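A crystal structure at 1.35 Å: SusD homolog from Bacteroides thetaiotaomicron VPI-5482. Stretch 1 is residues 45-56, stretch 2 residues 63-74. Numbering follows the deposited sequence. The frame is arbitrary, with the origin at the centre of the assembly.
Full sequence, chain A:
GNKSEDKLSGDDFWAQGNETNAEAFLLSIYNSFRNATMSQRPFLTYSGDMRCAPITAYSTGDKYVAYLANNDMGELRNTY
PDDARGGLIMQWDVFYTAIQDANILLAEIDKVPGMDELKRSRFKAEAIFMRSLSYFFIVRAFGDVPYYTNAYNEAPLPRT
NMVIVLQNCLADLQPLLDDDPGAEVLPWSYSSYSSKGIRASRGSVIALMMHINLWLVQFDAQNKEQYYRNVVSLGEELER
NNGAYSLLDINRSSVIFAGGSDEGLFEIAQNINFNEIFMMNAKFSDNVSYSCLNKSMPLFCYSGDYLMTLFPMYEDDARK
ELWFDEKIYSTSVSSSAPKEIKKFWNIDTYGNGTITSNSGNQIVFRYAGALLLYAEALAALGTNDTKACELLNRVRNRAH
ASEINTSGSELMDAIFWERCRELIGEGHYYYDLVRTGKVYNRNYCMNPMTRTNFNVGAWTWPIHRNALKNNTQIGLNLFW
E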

# COMPACT_ATOMS: atom_id res chain seq x y z
N THR A 45 5.02 5.31 -3.46
CA THR A 45 5.72 4.68 -4.56
C THR A 45 7.22 4.59 -4.28
O THR A 45 7.85 3.58 -4.63
CB THR A 45 5.36 5.33 -5.92
OG1 THR A 45 5.80 4.47 -6.97
CG2 THR A 45 6.03 6.65 -6.14
N TYR A 46 7.82 5.59 -3.64
CA TYR A 46 9.24 5.49 -3.33
C TYR A 46 9.46 4.33 -2.38
O TYR A 46 10.42 3.56 -2.55
CB TYR A 46 9.80 6.77 -2.69
CG TYR A 46 10.17 7.91 -3.59
CD1 TYR A 46 9.49 8.19 -4.74
CD2 TYR A 46 11.22 8.73 -3.21
CE1 TYR A 46 9.83 9.31 -5.50
CE2 TYR A 46 11.59 9.79 -3.95
CZ TYR A 46 10.89 10.08 -5.10
OH TYR A 46 11.27 11.23 -5.81
N SER A 47 8.64 4.27 -1.34
CA SER A 47 8.85 3.30 -0.27
C SER A 47 8.39 1.88 -0.58
O SER A 47 8.93 0.92 -0.01
CB SER A 47 8.15 3.77 1.02
OG SER A 47 6.73 3.67 0.92
N GLY A 48 7.41 1.74 -1.44
CA GLY A 48 6.80 0.44 -1.73
C GLY A 48 7.11 -0.13 -3.09
O GLY A 48 7.21 -1.35 -3.22
N ASP A 49 7.22 0.70 -4.12
CA ASP A 49 7.56 0.18 -5.46
C ASP A 49 9.06 0.20 -5.74
O ASP A 49 9.60 -0.75 -6.30
CB ASP A 49 6.86 1.01 -6.51
CG ASP A 49 5.39 0.95 -6.42
OD1 ASP A 49 4.85 -0.17 -6.44
OD2 ASP A 49 4.75 2.03 -6.37
N MSE A 50 9.74 1.29 -5.42
CA MSE A 50 11.07 1.58 -5.97
C MSE A 50 12.21 1.02 -5.12
O MSE A 50 13.27 0.65 -5.65
CB MSE A 50 11.20 3.09 -6.13
CG MSE A 50 10.24 3.69 -7.19
SE MSE A 50 10.38 5.58 -7.24
CE MSE A 50 12.05 5.75 -8.17
N ARG A 51 12.04 0.96 -3.82
CA ARG A 51 13.11 0.60 -2.92
C ARG A 51 13.48 -0.86 -3.10
O ARG A 51 12.63 -1.75 -3.08
CB ARG A 51 12.69 0.85 -1.49
CG ARG A 51 13.83 0.75 -0.52
CD ARG A 51 13.41 1.20 0.86
NE ARG A 51 14.50 1.08 1.82
CZ ARG A 51 14.39 1.39 3.10
NH1 ARG A 51 13.23 1.79 3.59
NH2 ARG A 51 15.40 1.24 3.90
N CYS A 52 14.78 -1.12 -3.31
CA CYS A 52 15.32 -2.46 -3.59
C CYS A 52 14.75 -3.09 -4.85
O CYS A 52 14.84 -4.30 -5.02
CB CYS A 52 15.16 -3.40 -2.39
SG CYS A 52 16.03 -2.83 -0.92
N ALA A 53 14.12 -2.29 -5.73
CA ALA A 53 13.63 -2.77 -7.00
C ALA A 53 14.76 -2.73 -8.05
O ALA A 53 15.61 -1.83 -8.00
CB ALA A 53 12.45 -1.91 -7.47
N PRO A 54 14.75 -3.68 -8.99
CA PRO A 54 15.77 -3.73 -10.05
C PRO A 54 15.43 -2.73 -11.17
O PRO A 54 15.08 -3.11 -12.30
CB PRO A 54 15.70 -5.17 -10.50
CG PRO A 54 14.31 -5.55 -10.32
CD PRO A 54 13.84 -4.82 -9.06
N ILE A 55 15.58 -1.45 -10.82
CA ILE A 55 15.21 -0.35 -11.69
C ILE A 55 16.42 0.53 -11.96
O ILE A 55 17.35 0.63 -11.15
CB ILE A 55 14.05 0.48 -11.09
CG1 ILE A 55 14.38 1.08 -9.73
CG2 ILE A 55 12.78 -0.37 -11.04
CD1 ILE A 55 13.26 2.02 -9.21
N THR A 56 16.38 1.18 -13.12
CA THR A 56 17.42 2.08 -13.54
C THR A 56 16.82 3.33 -14.15
O THR A 56 15.90 3.23 -14.94
CB THR A 56 18.33 1.41 -14.61
OG1 THR A 56 18.84 0.18 -14.10
CG2 THR A 56 19.45 2.32 -15.00
N LYS A 63 18.94 11.10 -9.17
CA LYS A 63 19.82 10.29 -8.35
C LYS A 63 19.05 9.40 -7.39
O LYS A 63 19.50 8.31 -7.03
CB LYS A 63 20.76 11.20 -7.57
CG LYS A 63 21.81 11.84 -8.47
CD LYS A 63 22.71 12.76 -7.66
CE LYS A 63 23.84 13.26 -8.55
NZ LYS A 63 24.65 14.32 -7.90
N TYR A 64 17.86 9.83 -7.00
CA TYR A 64 17.05 9.09 -6.03
C TYR A 64 16.65 7.71 -6.54
O TYR A 64 16.47 6.80 -5.72
CB TYR A 64 15.81 9.89 -5.63
CG TYR A 64 14.83 10.19 -6.72
CD1 TYR A 64 13.80 9.34 -7.02
CD2 TYR A 64 14.93 11.38 -7.44
CE1 TYR A 64 12.89 9.62 -8.01
CE2 TYR A 64 14.03 11.67 -8.46
CZ TYR A 64 13.00 10.79 -8.73
OH TYR A 64 12.08 11.09 -9.69
N VAL A 65 16.58 7.51 -7.86
CA VAL A 65 16.23 6.20 -8.38
C VAL A 65 17.25 5.15 -7.94
O VAL A 65 16.89 4.11 -7.41
CB VAL A 65 16.08 6.20 -9.90
CG1 VAL A 65 15.84 4.76 -10.40
CG2 VAL A 65 14.93 7.14 -10.29
N ALA A 66 18.52 5.39 -8.25
CA ALA A 66 19.58 4.47 -7.80
C ALA A 66 19.67 4.38 -6.29
O ALA A 66 19.88 3.30 -5.77
CB ALA A 66 20.98 4.87 -8.38
N TYR A 67 19.57 5.49 -5.57
CA TYR A 67 19.60 5.40 -4.13
C TYR A 67 18.52 4.44 -3.61
O TYR A 67 18.80 3.57 -2.75
CB TYR A 67 19.44 6.76 -3.48
CG TYR A 67 20.53 7.76 -3.79
CD1 TYR A 67 21.85 7.39 -4.02
CD2 TYR A 67 20.24 9.11 -3.78
CE1 TYR A 67 22.83 8.36 -4.27
CE2 TYR A 67 21.19 10.06 -4.01
CZ TYR A 67 22.47 9.68 -4.26
OH TYR A 67 23.40 10.68 -4.47
N LEU A 68 17.30 4.56 -4.10
CA LEU A 68 16.24 3.64 -3.69
C LEU A 68 16.55 2.22 -4.08
O LEU A 68 16.46 1.31 -3.25
CB LEU A 68 14.90 4.09 -4.26
CG LEU A 68 14.37 5.34 -3.57
CD1 LEU A 68 13.29 5.97 -4.42
CD2 LEU A 68 13.86 5.04 -2.15
N ALA A 69 16.96 2.03 -5.33
CA ALA A 69 17.28 0.69 -5.83
C ALA A 69 18.31 -0.02 -4.97
O ALA A 69 18.24 -1.23 -4.79
CB ALA A 69 17.81 0.78 -7.27
N ASN A 70 19.26 0.75 -4.48
CA ASN A 70 20.41 0.25 -3.74
C ASN A 70 20.28 0.34 -2.24
O ASN A 70 21.22 0.03 -1.50
CB ASN A 70 21.66 1.02 -4.16
CG ASN A 70 22.05 0.77 -5.61
OD1 ASN A 70 21.78 -0.29 -6.16
ND2 ASN A 70 22.67 1.78 -6.22
N ASN A 71 19.12 0.79 -1.75
CA ASN A 71 18.94 0.98 -0.32
C ASN A 71 19.98 1.92 0.29
O ASN A 71 20.30 1.81 1.48
CB ASN A 71 18.87 -0.37 0.42
CG ASN A 71 18.28 -0.25 1.81
OD1 ASN A 71 17.31 0.50 2.00
ND2 ASN A 71 18.87 -0.91 2.79
N ASP A 72 20.41 2.92 -0.50
CA ASP A 72 21.37 3.92 -0.05
C ASP A 72 20.62 5.09 0.54
O ASP A 72 20.66 6.22 0.01
CB ASP A 72 22.24 4.36 -1.25
CG ASP A 72 23.58 5.01 -0.85
OD1 ASP A 72 23.84 5.41 0.32
OD2 ASP A 72 24.40 5.16 -1.80
N MSE A 73 19.94 4.83 1.66
CA MSE A 73 18.98 5.79 2.16
C MSE A 73 19.70 6.95 2.81
O MSE A 73 19.17 8.08 2.89
CB MSE A 73 17.97 5.12 3.12
CG MSE A 73 17.34 3.89 2.60
SE MSE A 73 16.37 4.25 0.90
CE MSE A 73 14.79 5.04 1.71
N GLY A 74 20.92 6.74 3.29
CA GLY A 74 21.70 7.82 3.84
C GLY A 74 22.13 8.81 2.76
O GLY A 74 22.14 10.03 2.98

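The closest backbone approach is where helix 45-50 ends and the last turn of helix 63-69 lies, while side chains extend the contact back to Y64; the contact is built less from helix packed on helix than from the turn after the first helix pressed against the last turn of the second. The helix axes, inclined at 56°, come no nearer than 10.2 Å, whereas the CA atoms of R51 and L68 lie 4.4 Å apart and those of C52 and A69 4.3 Å. Together the stretches bury 650 Å², summed over both sides.

The close backbone approach is fixed by one strong hydrogen bond, from C52 N to L68 O, at 3.0 Å and nearly straight (172° at the hydrogen). L68 O also accepts a hydrogen bond from N71 N, just past the last turn of its own helix, at 3.1 Å, and the CA of R51 sits 3.4 Å from the same L68 O in a CA-H...O contact. A second such contact joins C52 CA to A69 O, again at 3.4 Å. C52 lies within a type II turn from M50 to A53, closed by A53 N to M50 O at 3.1 Å, and its phi/psi of 61/16 belongs to that turn. Its CB points away from the second stretch, so the backbone itself makes the approach.

A69 suits the tight spot beside this turn because its side chain is a single methyl. A69 CB lies 3.5 Å from A53 O, 3.9 Å from I55 O and 4.2 Å from I55 CG1, a small bump lodged among backbone oxygens and an isoleucine side chain. I55 reaches on with chi1 p and chi2 t, bringing CD1 to 3.9 Å from V65 CG1.

L68, which has the largest area covered by the other stretch, fills the hollow between Y46 and M50: its CD1 is 3.7 Å from Y46 CD2 and 3.9 Å from M50 CB. Its other methyl, CD2, is 4.4 Å from R51 CB. The selenomethionine M50 leaves its backbone sideways, but its flexible chain (m, t, p) carries CE to 3.8 Å from V65 CG2 and 4.0 Å from Y64 CE1, extending the apolar packing toward the start of the second helix.

There the two tyrosines meet. Their ring planes differ by only 11°, yet the rings are slid so far that they barely overlap. The offset places Y46 OH over one face of the Y64 ring, 3.2 Å from Y64 CE1; that hydroxyl is hydrogen-bonded elsewhere in the structure.

At the other end, R51 extends fully, with chi1 to chi4 all near 180°, and donates two hydrogen bonds to N71 OD1, from R51 NE (2.9 Å) and R51 NH2 (2.8 Å). Although charged, R51 is buried, and these bonds help satisfy its guanidinium, together with a partner of NH2 elsewhere in the structure. The oxygen lies at the guanidinium edge, where the N-H groups point, while M73 CG covers one face, 3.5 Å from R51 NH2. N71 reaches this position from the Schellman motif ending its helix, where its positive phi of 57° turns the chain.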